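PDB 6BHC: pseudopodium-enriched atypical kinase 1 from Homo sapiens, which is a pseudokinase whose kinase fold dimerises, probably acting as a signalling scaffold rather than as an active tyrosine kinase. Local coordinates for residues Lys275-Tyr287 / Ala329-Ile343. The protein carries 1 engineered substitution. Sequence-based numbering, arbitrary orientation.
Sequences KKCDEFQTGILIY and ASCLLNPNPSERILI
Lys276, the N-cap of helix 277-289, meets the loop 333-342 with its side-chain NZ and its backbone O. Bends at chi2 and chi4 (-78° and 60°) curl its long, flexible chain back, bringing NZ to Arg340 O (3.0 Å); Pro337 O also lies against NZ, doubtfully close. Its own O accepts Arg340 NH1 at 2.7 Å, in the guanidinium plane but from above the carbonyl plane, opposite Phe280 N. Arg340 also grips Asn334 O side-on with NE and NH2, and NH2 forms a salt bridge with Glu267, as the arginine paired with the APE-motif glutamate does in kinases. Cut back to alanine, Arg340 would probably leave Glu267 without its charge partner and Lys276 O and Asn334 O without their guanidinium donors. Glu279 lays its aliphatic part against Leu332 and Ile343, while OE2 pairs with Lys195 and weakly accepts Ile343 N (3.4 Å). With CG anti to N (chi1 -180°), Phe280 offers a flat face to Leu333 CD2, a CH-pi contact 3.9 Å from the centroid. Gly283 lets the helices close to 4.5 Å between its CA and that of Ala329; a CB would strike Leu333 CG. Leu332 fits as a knob among Glu279, Thr282, Gly283 and Ile286. Lastly, Tyr287 rests CE1 on apolar Ala329 CB (3.7 Å) while its OH bonds Pro313 O. In this C-lobe core, helix 277-289 packs on helix 322-332 and, through an adjoining face, helix 173-194, with helices 266-270 and 295-298 nearby.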
ATOM      1  N   LYS A 275      28.085  32.840   2.452  1.00 38.56           N
ATOM      2  CA  LYS A 275      28.062  31.405   2.707  1.00 52.79           C
ATOM      3  C   LYS A 275      27.395  30.649   1.562  1.00 51.10           C
ATOM      4  O   LYS A 275      26.438  29.902   1.768  1.00 46.08           O
ATOM      5  CB  LYS A 275      27.344  31.108   4.024  1.00 66.06           C
ATOM      6  CG  LYS A 275      28.119  31.542   5.257  1.00 81.07           C
ATOM      7  CD  LYS A 275      29.439  30.794   5.363  1.00 91.36           C
ATOM      8  CE  LYS A 275      30.200  31.185   6.618  1.00101.88           C
ATOM      9  NZ  LYS A 275      31.472  30.422   6.750  1.00105.90           N
ATOM     10  N   LYS A 276      27.911  30.851   0.351  1.00 41.63           N
ATOM     11  CA  LYS A 276      27.404  30.197  -0.848  1.00 34.28           C
ATOM     12  C   LYS A 276      28.472  29.315  -1.489  1.00 28.39           C
ATOM     13  O   LYS A 276      28.446  29.073  -2.697  1.00 30.69           O
ATOM     14  CB  LYS A 276      26.891  31.231  -1.849  1.00 42.94           C
ATOM     15  CG  LYS A 276      25.738  32.084  -1.345  1.00 44.01           C
ATOM     16  CD  LYS A 276      24.424  31.325  -1.389  1.00 42.07           C
ATOM     17  CE  LYS A 276      23.256  32.226  -1.019  1.00 54.05           C
ATOM     18  NZ  LYS A 276      23.126  33.386  -1.946  1.00 52.38           N
ATOM     19  N   CYS A 277      29.415  28.825  -0.681  1.00 29.98           N
ATOM     20  CA  CYS A 277      30.536  28.057  -1.217  1.00 31.61           C
ATOM     21  C   CYS A 277      30.084  26.702  -1.749  1.00 29.56           C
ATOM     22  O   CYS A 277      30.485  26.290  -2.845  1.00 39.34           O
ATOM     23  CB  CYS A 277      31.610  27.882  -0.145  1.00 50.76           C
ATOM     24  SG  CYS A 277      33.017  26.874  -0.666  1.00 69.07           S
ATOM     25  N   ASP A 278      29.254  25.986  -0.985  1.00 27.54           N
ATOM     26  CA  ASP A 278      28.836  24.653  -1.413  1.00 24.74           C
ATOM     27  C   ASP A 278      27.940  24.706  -2.643  1.00 25.57           C
ATOM     28  O   ASP A 278      27.988  23.798  -3.482  1.00 24.31           O
ATOM     29  CB  ASP A 278      28.129  23.923  -0.271  1.00 32.97           C
ATOM     30  CG  ASP A 278      29.082  23.519   0.840  1.00 40.23           C
ATOM     31  OD1 ASP A 278      30.307  23.487   0.595  1.00 40.82           O
ATOM     32  OD2 ASP A 278      28.604  23.224   1.956  1.00 41.33           O
ATOM     33  N   GLU A 279      27.120  25.754  -2.771  1.00 23.22           N
ATOM     34  CA  GLU A 279      26.301  25.900  -3.970  1.00 21.95           C
ATOM     35  C   GLU A 279      27.167  26.082  -5.210  1.00 24.20           C
ATOM     36  O   GLU A 279      26.890  25.497  -6.264  1.00 26.23           O
ATOM     37  CB  GLU A 279      25.338  27.079  -3.807  1.00 28.13           C
ATOM     38  CG  GLU A 279      24.171  26.824  -2.852  1.00 32.21           C
ATOM     39  CD  GLU A 279      24.553  26.957  -1.388  1.00 45.26           C
ATOM     40  OE1 GLU A 279      25.740  27.216  -1.096  1.00 50.27           O
ATOM     41  OE2 GLU A 279      23.661  26.807  -0.525  1.00 55.05           O
ATOM     42  N   PHE A 280      28.229  26.884  -5.100  1.00 27.38           N
ATOM     43  CA  PHE A 280      29.108  27.112  -6.242  1.00 31.22           C
ATOM     44  C   PHE A 280      29.833  25.835  -6.651  1.00 29.41           C
ATOM     45  O   PHE A 280      29.984  25.557  -7.846  1.00 32.74           O
ATOM     46  CB  PHE A 280      30.111  28.220  -5.918  1.00 25.07           C
ATOM     47  CG  PHE A 280      31.056  28.534  -7.042  1.00 25.60           C
ATOM     48  CD1 PHE A 280      30.696  29.427  -8.038  1.00 25.79           C
ATOM     49  CD2 PHE A 280      32.308  27.943  -7.098  1.00 26.94           C
ATOM     50  CE1 PHE A 280      31.564  29.720  -9.071  1.00 26.55           C
ATOM     51  CE2 PHE A 280      33.182  28.232  -8.128  1.00 39.53           C
ATOM     52  CZ  PHE A 280      32.809  29.122  -9.115  1.00 42.72           C
ATOM     53  N   GLN A 281      30.287  25.043  -5.676  1.00 22.77           N
ATOM     54  CA  GLN A 281      30.987  23.805  -6.008  1.00 23.86           C
ATOM     55  C   GLN A 281      30.042  22.762  -6.591  1.00 30.35           C
ATOM     56  O   GLN A 281      30.469  21.920  -7.389  1.00 34.42           O
ATOM     57  CB  GLN A 281      31.702  23.256  -4.773  1.00 23.56           C
ATOM     58  CG  GLN A 281      32.893  24.093  -4.333  1.00 25.51           C
ATOM     59  CD  GLN A 281      33.663  23.472  -3.181  1.00 36.53           C
ATOM     60  OE1 GLN A 281      33.173  22.571  -2.500  1.00 39.31           O
ATOM     61  NE2 GLN A 281      34.881  23.954  -2.959  1.00 35.47           N
ATOM     62  N   THR A 282      28.762  22.804  -6.213  1.00 28.48           N
ATOM     63  CA  THR A 282      27.784  21.900  -6.808  1.00 20.97           C
ATOM     64  C   THR A 282      27.584  22.194  -8.289  1.00 21.87           C
ATOM     65  O   THR A 282      27.346  21.271  -9.078  1.00 24.99           O
ATOM     66  CB  THR A 282      26.457  21.997  -6.052  1.00 22.75           C
ATOM     67  OG1 THR A 282      26.667  21.661  -4.674  1.00 28.74           O
ATOM     68  CG2 THR A 282      25.426  21.045  -6.640  1.00 17.15           C
ATOM     69  N   GLY A 283      27.689  23.464  -8.689  1.00 19.98           N
ATOM     70  CA  GLY A 283      27.580  23.798 -10.098  1.00 18.25           C
ATOM     71  C   GLY A 283      28.712  23.226 -10.927  1.00 21.49           C
ATOM     72  O   GLY A 283      28.509  22.841 -12.083  1.00 23.34           O
ATOM     73  N   ILE A 284      29.916  23.164 -10.356  1.00 19.57           N
ATOM     74  CA  ILE A 284      31.034  22.525 -11.042  1.00 20.17           C
ATOM     75  C   ILE A 284      30.792  21.028 -11.176  1.00 27.13           C
ATOM     76  O   ILE A 284      31.122  20.420 -12.201  1.00 40.35           O
ATOM     77  CB  ILE A 284      32.350  22.823 -10.301  1.00 26.80           C
ATOM     78  CG1 ILE A 284      32.664  24.319 -10.347  1.00 22.84           C
ATOM     79  CG2 ILE A 284      33.500  22.014 -10.886  1.00 26.07           C
ATOM     80  CD1 ILE A 284      33.963  24.689  -9.674  1.00 29.65           C
ATOM     81  N   LEU A 285      30.202  20.410 -10.148  1.00 27.92           N
ATOM     82  CA  LEU A 285      29.960  18.972 -10.187  1.00 25.84           C
ATOM     83  C   LEU A 285      28.992  18.590 -11.297  1.00 31.37           C
ATOM     84  O   LEU A 285      29.086  17.487 -11.846  1.00 32.90           O
ATOM     85  CB  LEU A 285      29.428  18.488  -8.839  1.00 22.54           C
ATOM     86  CG  LEU A 285      30.363  18.627  -7.639  1.00 26.51           C
ATOM     87  CD1 LEU A 285      29.719  18.020  -6.404  1.00 22.13           C
ATOM     88  CD2 LEU A 285      31.708  17.978  -7.924  1.00 29.90           C
ATOM     89  N   ILE A 286      28.055  19.480 -11.638  1.00 23.59           N
ATOM     90  CA  ILE A 286      27.100  19.180 -12.702  1.00 20.10           C
ATOM     91  C   ILE A 286      27.824  18.967 -14.022  1.00 22.25           C
ATOM     92  O   ILE A 286      27.525  18.026 -14.768  1.00 31.65           O
ATOM     93  CB  ILE A 286      26.047  20.297 -12.807  1.00 20.59           C
ATOM     94  CG1 ILE A 286      25.175  20.328 -11.552  1.00 16.48           C
ATOM     95  CG2 ILE A 286      25.193  20.109 -14.054  1.00 17.79           C
ATOM     96  CD1 ILE A 286      24.071  21.358 -11.606  1.00 20.60           C
ATOM     97  N   TYR A 287      28.791  19.833 -14.331  1.00 18.77           N
ATOM     98  CA  TYR A 287      29.580  19.657 -15.545  1.00 19.06           C
ATOM     99  C   TYR A 287      30.376  18.359 -15.504  1.00 22.34           C
ATOM    100  O   TYR A 287      30.421  17.619 -16.494  1.00 24.64           O
ATOM    101  CB  TYR A 287      30.515  20.852 -15.734  1.00 19.49           C
ATOM    102  CG  TYR A 287      29.861  22.072 -16.345  1.00 26.95           C
ATOM    103  CD1 TYR A 287      29.090  22.937 -15.575  1.00 25.74           C
ATOM    104  CD2 TYR A 287      30.030  22.367 -17.692  1.00 27.61           C
ATOM    105  CE1 TYR A 287      28.499  24.058 -16.135  1.00 24.48           C
ATOM    106  CE2 TYR A 287      29.444  23.483 -18.259  1.00 28.33           C
ATOM    107  CZ  TYR A 287      28.681  24.323 -17.478  1.00 28.47           C
ATOM    108  OH  TYR A 287      28.101  25.432 -18.049  1.00 31.73           O
ATOM    109  N   ALA A 329      23.081  24.752 -13.337  1.00 18.71           N
ATOM    110  CA  ALA A 329      24.497  25.054 -13.156  1.00 25.03           C
ATOM    111  C   ALA A 329      24.767  26.548 -13.287  1.00 24.95           C
ATOM    112  O   ALA A 329      25.534  27.115 -12.501  1.00 23.44           O
ATOM    113  CB  ALA A 329      25.333  24.265 -14.163  1.00 22.10           C
ATOM    114  N   SER A 330      24.143  27.201 -14.270  1.00 23.62           N
ATOM    115  CA  SER A 330      24.345  28.636 -14.453  1.00 23.29           C
ATOM    116  C   SER A 330      23.912  29.416 -13.219  1.00 21.08           C
ATOM    117  O   SER A 330      24.550  30.407 -12.846  1.00 28.50           O
ATOM    118  CB  SER A 330      23.583  29.119 -15.687  1.00 29.63           C
ATOM    119  OG  SER A 330      23.960  28.384 -16.839  1.00 45.97           O
ATOM    120  N   CYS A 331      22.828  28.984 -12.571  1.00 20.35           N
ATOM    121  CA  CYS A 331      22.376  29.656 -11.357  1.00 28.72           C
ATOM    122  C   CYS A 331      23.319  29.388 -10.192  1.00 31.07           C
ATOM    123  O   CYS A 331      23.590  30.287  -9.387  1.00 29.42           O
ATOM    124  CB  CYS A 331      20.956  29.211 -11.007  1.00 33.19           C
ATOM    125  SG  CYS A 331      19.699  29.703 -12.208  1.00 37.51           S
ATOM    126  N   LEU A 332      23.823  28.157 -10.082  1.00 21.75           N
ATOM    127  CA  LEU A 332      24.765  27.825  -9.023  1.00 29.69           C
ATOM    128  C   LEU A 332      26.129  28.467  -9.238  1.00 26.74           C
ATOM    129  O   LEU A 332      26.860  28.678  -8.265  1.00 24.44           O
ATOM    130  CB  LEU A 332      24.919  26.306  -8.911  1.00 23.08           C
ATOM    131  CG  LEU A 332      23.703  25.517  -8.421  1.00 23.60           C
ATOM    132  CD1 LEU A 332      23.924  24.022  -8.602  1.00 17.15           C
ATOM    133  CD2 LEU A 332      23.404  25.841  -6.965  1.00 19.02           C
ATOM    134  N   LEU A 333      26.489  28.781 -10.482  1.00 24.00           N
ATOM    135  CA  LEU A 333      27.781  29.370 -10.798  1.00 25.29           C
ATOM    136  C   LEU A 333      27.708  30.880 -10.974  1.00 26.68           C
ATOM    137  O   LEU A 333      28.625  31.475 -11.548  1.00 37.92           O
ATOM    138  CB  LEU A 333      28.366  28.721 -12.053  1.00 34.22           C
ATOM    139  CG  LEU A 333      28.741  27.246 -11.915  1.00 33.69           C
ATOM    140  CD1 LEU A 333      29.277  26.710 -13.230  1.00 31.73           C
ATOM    141  CD2 LEU A 333      29.755  27.058 -10.797  1.00 24.79           C
ATOM    142  N   ASN A 334      26.641  31.507 -10.500  1.00 38.97           N
ATOM    143  CA  ASN A 334      26.526  32.955 -10.561  1.00 28.07           C
ATOM    144  C   ASN A 334      27.660  33.586  -9.760  1.00 40.58           C
ATOM    145  O   ASN A 334      27.806  33.286  -8.566  1.00 33.67           O
ATOM    146  CB  ASN A 334      25.171  33.403 -10.016  1.00 27.77           C
ATOM    147  CG  ASN A 334      24.875  34.866 -10.302  1.00 31.22           C
ATOM    148  OD1 ASN A 334      25.726  35.737 -10.116  1.00 33.15           O
ATOM    149  ND2 ASN A 334      23.661  35.140 -10.761  1.00 35.19           N
ATOM    150  N   PRO A 335      28.478  34.454 -10.365  1.00 38.30           N
ATOM    151  CA  PRO A 335      29.609  35.032  -9.620  1.00 35.75           C
ATOM    152  C   PRO A 335      29.190  35.931  -8.470  1.00 40.23           C
ATOM    153  O   PRO A 335      30.027  36.230  -7.609  1.00 40.61           O
ATOM    154  CB  PRO A 335      30.373  35.817 -10.693  1.00 38.04           C
ATOM    155  CG  PRO A 335      29.355  36.112 -11.746  1.00 33.98           C
ATOM    156  CD  PRO A 335      28.418  34.940 -11.754  1.00 32.01           C
ATOM    157  N   ASN A 336      27.932  36.369  -8.422  1.00 40.77           N
ATOM    158  CA  ASN A 336      27.455  37.201  -7.328  1.00 47.07           C
ATOM    159  C   ASN A 336      26.787  36.323  -6.284  1.00 38.85           C
ATOM    160  O   ASN A 336      25.760  35.695  -6.586  1.00 29.55           O
ATOM    161  CB  ASN A 336      26.477  38.253  -7.837  1.00 56.32           C
ATOM    162  CG  ASN A 336      25.999  39.183  -6.739  1.00 67.06           C
ATOM    163  OD1 ASN A 336      26.644  39.321  -5.700  1.00 68.66           O
ATOM    164  ND2 ASN A 336      24.861  39.828  -6.965  1.00 77.81           N
ATOM    165  N   PRO A 337      27.318  36.248  -5.060  1.00 40.74           N
ATOM    166  CA  PRO A 337      26.718  35.348  -4.058  1.00 39.72           C
ATOM    167  C   PRO A 337      25.280  35.693  -3.713  1.00 48.94           C
ATOM    168  O   PRO A 337      24.477  34.787  -3.456  1.00 44.20           O
ATOM    169  CB  PRO A 337      27.646  35.508  -2.845  1.00 41.33           C
ATOM    170  CG  PRO A 337      28.917  36.067  -3.394  1.00 43.56           C
ATOM    171  CD  PRO A 337      28.520  36.926  -4.550  1.00 43.57           C
ATOM    172  N   SER A 338      24.930  36.983  -3.705  1.00 53.94           N
ATOM    173  CA  SER A 338      23.569  37.379  -3.352  1.00 55.90           C
ATOM    174  C   SER A 338      22.556  36.935  -4.398  1.00 51.53           C
ATOM    175  O   SER A 338      21.379  36.743  -4.072  1.00 54.03           O
ATOM    176  CB  SER A 338      23.496  38.893  -3.155  1.00 63.21           C
ATOM    177  OG  SER A 338      23.844  39.578  -4.345  1.00 74.77           O
ATOM    178  N   GLU A 339      22.984  36.768  -5.651  1.00 52.04           N
ATOM    179  CA  GLU A 339      22.118  36.269  -6.710  1.00 47.57           C
ATOM    180  C   GLU A 339      22.245  34.766  -6.926  1.00 46.81           C
ATOM    181  O   GLU A 339      21.387  34.178  -7.593  1.00 47.96           O
ATOM    182  CB  GLU A 339      22.410  37.001  -8.028  1.00 55.65           C
ATOM    183  CG  GLU A 339      21.995  38.468  -8.035  1.00 70.42           C
ATOM    184  CD  GLU A 339      20.529  38.668  -8.386  1.00 82.54           C
ATOM    185  OE1 GLU A 339      20.219  39.655  -9.087  1.00 85.80           O
ATOM    186  OE2 GLU A 339      19.689  37.843  -7.971  1.00 86.33           O
ATOM    187  N   ARG A 340      23.286  34.137  -6.387  1.00 35.84           N
ATOM    188  CA  ARG A 340      23.433  32.691  -6.491  1.00 35.40           C
ATOM    189  C   ARG A 340      22.305  32.001  -5.734  1.00 30.64           C
ATOM    190  O   ARG A 340      22.027  32.334  -4.578  1.00 36.98           O
ATOM    191  CB  ARG A 340      24.793  32.264  -5.940  1.00 28.57           C
ATOM    192  CG  ARG A 340      25.176  30.816  -6.203  1.00 27.55           C
ATOM    193  CD  ARG A 340      26.569  30.540  -5.657  1.00 23.82           C
ATOM    194  NE  ARG A 340      27.516  31.566  -6.087  1.00 25.32           N
ATOM    195  CZ  ARG A 340      28.663  31.838  -5.472  1.00 29.78           C
ATOM    196  NH1 ARG A 340      29.017  31.159  -4.389  1.00 31.82           N
ATOM    197  NH2 ARG A 340      29.454  32.794  -5.937  1.00 28.88           N
ATOM    198  N   ILE A 341      21.646  31.042  -6.391  1.00 29.50           N
ATOM    199  CA  ILE A 341      20.478  30.409  -5.788  1.00 29.50           C
ATOM    200  C   ILE A 341      20.890  29.577  -4.577  1.00 30.76           C
ATOM    201  O   ILE A 341      22.045  29.160  -4.425  1.00 24.69           O
ATOM    202  CB  ILE A 341      19.717  29.551  -6.810  1.00 26.96           C
ATOM    203  CG1 ILE A 341      20.584  28.378  -7.274  1.00 38.13           C
ATOM    204  CG2 ILE A 341      19.262  30.400  -7.988  1.00 31.27           C
ATOM    205  CD1 ILE A 341      19.821  27.338  -8.071  1.00 46.58           C
ATOM    206  N   LEU A 342      19.918  29.335  -3.703  1.00 25.15           N
ATOM    207  CA  LEU A 342      20.121  28.523  -2.515  1.00 30.99           C
ATOM    208  C   LEU A 342      20.056  27.040  -2.863  1.00 31.25           C
ATOM    209  O   LEU A 342      19.482  26.635  -3.878  1.00 27.98           O
ATOM    210  CB  LEU A 342      19.072  28.859  -1.453  1.00 29.98           C
ATOM    211  CG  LEU A 342      19.180  30.235  -0.794  1.00 38.16           C
ATOM    212  CD1 LEU A 342      17.912  30.563  -0.022  1.00 42.55           C
ATOM    213  CD2 LEU A 342      20.388  30.281   0.123  1.00 38.13           C
ATOM    214  N   ILE A 343      20.652  26.221  -1.992  1.00 32.56           N
ATOM    215  CA  ILE A 343      20.684  24.783  -2.236  1.00 33.70           C
ATOM    216  C   ILE A 343      19.292  24.169  -2.134  1.00 31.76           C
ATOM    217  O   ILE A 343      19.062  23.077  -2.665  1.00 29.27           O
ATOM    218  CB  ILE A 343      21.669  24.092  -1.273  1.00 36.30           C
ATOM    219  CG1 ILE A 343      22.225  22.813  -1.904  1.00 32.83           C
ATOM    220  CG2 ILE A 343      21.002  23.781   0.060  1.00 41.46           C
ATOM    221  CD1 ILE A 343      23.121  23.058  -3.101  1.00 27.22           C
TER